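PDB 6F5Z: 24-sterol C-methyltransferase, which is probably an S-adenosylmethionine-dependent methyltransferase that works as a holoenzyme with its activator Trm112. Local coordinates for residues B[103-108]-B[129-134]. Residues are numbered along the deposited sequence; the frame is centred on the assembly and turned at random.
Sequences SVDHVW and ILKPGG. With GOL (glycerol), chain F.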
ATOM      1  N   SER B 103      13.771 -14.982  -5.157  1.00 17.31           N
ATOM      2  CA  SER B 103      13.487 -16.148  -4.350  1.00 17.88           C
ATOM      3  C   SER B 103      12.585 -15.837  -3.155  1.00 19.32           C
ATOM      4  O   SER B 103      12.204 -16.756  -2.439  1.00 19.03           O
ATOM      5  CB  SER B 103      14.813 -16.705  -3.824  1.00 19.36           C
ATOM      6  OG  SER B 103      15.471 -15.789  -2.945  1.00 19.12           O
ATOM      7  N   VAL B 104      12.302 -14.543  -2.898  1.00 15.33           N
ATOM      8  CA  VAL B 104      11.578 -14.077  -1.690  1.00 15.81           C
ATOM      9  C   VAL B 104      10.270 -13.445  -2.069  1.00 16.52           C
ATOM     10  O   VAL B 104      10.226 -12.625  -2.994  1.00 16.58           O
ATOM     11  CB  VAL B 104      12.507 -13.140  -0.857  1.00 19.57           C
ATOM     12  CG1 VAL B 104      11.780 -12.528   0.321  1.00 19.29           C
ATOM     13  CG2 VAL B 104      13.730 -13.936  -0.365  1.00 18.49           C
ATOM     14  N   ASP B 105       9.185 -13.779  -1.330  1.00 14.52           N
ATOM     15  CA  ASP B 105       7.902 -13.151  -1.673  1.00 14.76           C
ATOM     16  C   ASP B 105       7.781 -11.732  -1.137  1.00 15.48           C
ATOM     17  O   ASP B 105       7.216 -10.878  -1.824  1.00 17.84           O
ATOM     18  CB  ASP B 105       6.735 -14.005  -1.167  1.00 15.71           C
ATOM     19  CG  ASP B 105       6.686 -15.380  -1.835  1.00 18.31           C
ATOM     20  OD1 ASP B 105       6.496 -15.432  -3.062  1.00 21.08           O
ATOM     21  OD2 ASP B 105       6.993 -16.379  -1.159  1.00 19.53           O
ATOM     22  N   HIS B 106       8.251 -11.489   0.120  1.00 13.59           N
ATOM     23  CA  HIS B 106       8.180 -10.142   0.681  1.00 14.41           C
ATOM     24  C   HIS B 106       9.344  -9.912   1.619  1.00 14.90           C
ATOM     25  O   HIS B 106       9.880 -10.867   2.205  1.00 15.61           O
ATOM     26  CB  HIS B 106       6.889  -9.909   1.482  1.00 16.68           C
ATOM     27  CG  HIS B 106       5.649 -10.192   0.716  1.00 19.67           C
ATOM     28  ND1 HIS B 106       5.001 -11.432   0.800  1.00 23.32           N
ATOM     29  CD2 HIS B 106       5.017  -9.413  -0.184  1.00 19.20           C
ATOM     30  CE1 HIS B 106       3.991 -11.350  -0.050  1.00 20.85           C
ATOM     31  NE2 HIS B 106       3.955 -10.178  -0.680  1.00 21.57           N
ATOM     32  N   VAL B 107       9.742  -8.639   1.730  1.00 13.48           N
ATOM     33  CA  VAL B 107      10.807  -8.252   2.678  1.00 13.46           C
ATOM     34  C   VAL B 107      10.178  -7.208   3.605  1.00 14.01           C
ATOM     35  O   VAL B 107       9.477  -6.288   3.158  1.00 14.08           O
ATOM     36  CB  VAL B 107      12.014  -7.635   1.920  1.00 14.73           C
ATOM     37  CG1 VAL B 107      13.065  -7.085   2.894  1.00 15.61           C
ATOM     38  CG2 VAL B 107      12.657  -8.679   1.009  1.00 14.60           C
ATOM     39  N   TRP B 108      10.453  -7.352   4.914  1.00 12.57           N
ATOM     40  CA  TRP B 108      10.020  -6.448   5.954  1.00 13.73           C
ATOM     41  C   TRP B 108      11.261  -5.893   6.642  1.00 14.76           C
ATOM     42  O   TRP B 108      12.229  -6.621   6.857  1.00 14.39           O
ATOM     43  CB  TRP B 108       9.227  -7.248   7.019  1.00 13.67           C
ATOM     44  CG  TRP B 108       9.092  -6.555   8.348  1.00 13.23           C
ATOM     45  CD1 TRP B 108       9.917  -6.697   9.434  1.00 15.02           C
ATOM     46  CD2 TRP B 108       8.127  -5.547   8.698  1.00 12.73           C
ATOM     47  NE1 TRP B 108       9.486  -5.872  10.469  1.00 13.92           N
ATOM     48  CE2 TRP B 108       8.410  -5.132  10.026  1.00 13.80           C
ATOM     49  CE3 TRP B 108       7.048  -4.951   8.009  1.00 15.14           C
ATOM     50  CZ2 TRP B 108       7.594  -4.224  10.709  1.00 15.10           C
ATOM     51  CZ3 TRP B 108       6.263  -4.013   8.670  1.00 17.06           C
ATOM     52  CH2 TRP B 108       6.570  -3.628   9.997  1.00 17.14           C
ATOM     53  N   ILE B 129      16.450  -9.823  -4.640  1.00 15.75           N
ATOM     54  CA  ILE B 129      15.941 -11.058  -4.022  1.00 14.61           C
ATOM     55  C   ILE B 129      14.412 -11.233  -4.125  1.00 16.22           C
ATOM     56  O   ILE B 129      13.921 -12.363  -4.084  1.00 17.09           O
ATOM     57  CB  ILE B 129      16.420 -11.240  -2.585  1.00 16.61           C
ATOM     58  CG1 ILE B 129      15.751 -10.179  -1.643  1.00 17.22           C
ATOM     59  CG2 ILE B 129      17.979 -11.172  -2.523  1.00 17.27           C
ATOM     60  CD1 ILE B 129      16.067 -10.468  -0.165  1.00 19.08           C
ATOM     61  N   LEU B 130      13.679 -10.132  -4.224  1.00 14.41           N
ATOM     62  CA  LEU B 130      12.243 -10.231  -4.348  1.00 13.94           C
ATOM     63  C   LEU B 130      11.841 -10.835  -5.670  1.00 17.18           C
ATOM     64  O   LEU B 130      12.327 -10.416  -6.711  1.00 17.15           O
ATOM     65  CB  LEU B 130      11.626  -8.823  -4.259  1.00 14.30           C
ATOM     66  CG  LEU B 130      11.431  -8.284  -2.852  1.00 15.86           C
ATOM     67  CD1 LEU B 130      11.000  -6.802  -2.907  1.00 15.74           C
ATOM     68  CD2 LEU B 130      10.453  -9.155  -2.050  1.00 15.03           C
ATOM     69  N   LYS B 131      10.830 -11.678  -5.641  1.00 15.31           N
ATOM     70  CA  LYS B 131      10.186 -12.121  -6.871  1.00 15.15           C
ATOM     71  C   LYS B 131       9.468 -10.904  -7.501  1.00 18.12           C
ATOM     72  O   LYS B 131       8.947 -10.060  -6.760  1.00 18.36           O
ATOM     73  CB  LYS B 131       9.133 -13.177  -6.528  1.00 16.70           C
ATOM     74  CG  LYS B 131       9.753 -14.494  -6.066  1.00 18.62           C
ATOM     75  CD  LYS B 131       8.682 -15.458  -5.564  1.00 24.64           C
ATOM     76  CE  LYS B 131       9.276 -16.781  -5.177  1.00 27.90           C
ATOM     77  NZ  LYS B 131       8.194 -17.695  -4.712  1.00 35.50           N
ATOM     78  N   PRO B 132       9.343 -10.819  -8.837  1.00 17.68           N
ATOM     79  CA  PRO B 132       8.504  -9.753  -9.439  1.00 18.22           C
ATOM     80  C   PRO B 132       7.100  -9.769  -8.806  1.00 19.87           C
ATOM     81  O   PRO B 132       6.471 -10.815  -8.642  1.00 19.50           O
ATOM     82  CB  PRO B 132       8.420 -10.175 -10.922  1.00 21.44           C
ATOM     83  CG  PRO B 132       9.699 -10.914 -11.144  1.00 26.31           C
ATOM     84  CD  PRO B 132       9.923 -11.700  -9.873  1.00 21.34           C
ATOM     85  N   GLY B 133       6.626  -8.590  -8.416  1.00 18.11           N
ATOM     86  CA  GLY B 133       5.342  -8.434  -7.752  1.00 18.75           C
ATOM     87  C   GLY B 133       5.435  -8.527  -6.234  1.00 21.08           C
ATOM     88  O   GLY B 133       4.445  -8.275  -5.547  1.00 21.70           O
ATOM     89  N   GLY B 134       6.594  -8.942  -5.721  1.00 17.08           N
ATOM     90  CA  GLY B 134       6.826  -9.013  -4.278  1.00 16.57           C
ATOM     91  C   GLY B 134       6.982  -7.627  -3.681  1.00 16.29           C
ATOM     92  O   GLY B 134       7.310  -6.688  -4.413  1.00 16.52           O
TER
HETATM   93  C1  GOL F 301       5.821 -12.293  -4.460  1.00 44.67           C
HETATM   94  O1  GOL F 301       4.687 -11.777  -3.777  1.00 47.19           O
HETATM   95  C2  GOL F 301       5.453 -13.475  -5.324  1.00 46.38           C
HETATM   96  O2  GOL F 301       4.553 -14.331  -4.613  1.00 45.85           O
HETATM   97  C3  GOL F 301       4.889 -13.111  -6.680  1.00 48.12           C
HETATM   98  O3  GOL F 301       4.225 -11.855  -6.661  1.00 49.17           O
HETATM   99  O   HOH W   1       8.499 -18.772  -2.136  1.00 41.80           O
HETATM  100  O   HOH W   2       2.582  -9.053  -3.692  1.00 26.14           O
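Ile129 O takes two backbone donors at once: Ser103 N at 2.8 Å and Val104 N at 3.0 Å come to it from opposite faces of the carbonyl plane. Two residues on, Lys131 N gives a nearly straight bond to Val104 O (2.9 Å, 169° at the hydrogen), which makes a short parallel bridge of Val104 and Leu130. Beyond the backbone, the Lys131 side chain runs extended past CG (chi3 177°) alongside Asp105, its CG beside Val104 O and its CD beside Asp105 OD1, so that NZ meets Asp105 OD1 in a weak salt bridge of 3.3 Å. A water joins NZ to Asp105 OD2, closing the pair on its other oxygen, and Thr41 N also bonds OD2. An alanine in place of Lys131 would probably leave Asp105 OD1 without its charged mate and the water without the ammonium group that donates to it. The O2 hydroxyl of a glycerol, probably from the crystallisation liquor, donates a hydrogen bond to Asp105 OD1. On the apolar side, Val107 CG2 touches both Leu130 CD2 (3.8 Å) and Ile129 CD1 (4.0 Å). The type II turn Lys131 to Gly134 then carries the chain into strand 134-140, Val107's bonded neighbour through Thr135 and Tyr137. The contact ties the end of helix 119-129 and this turn to the start of strand 104-110, within the right-handed beta-alpha-beta crossover to parallel strand 134-140 of a Rossmann-like methyltransferase fold.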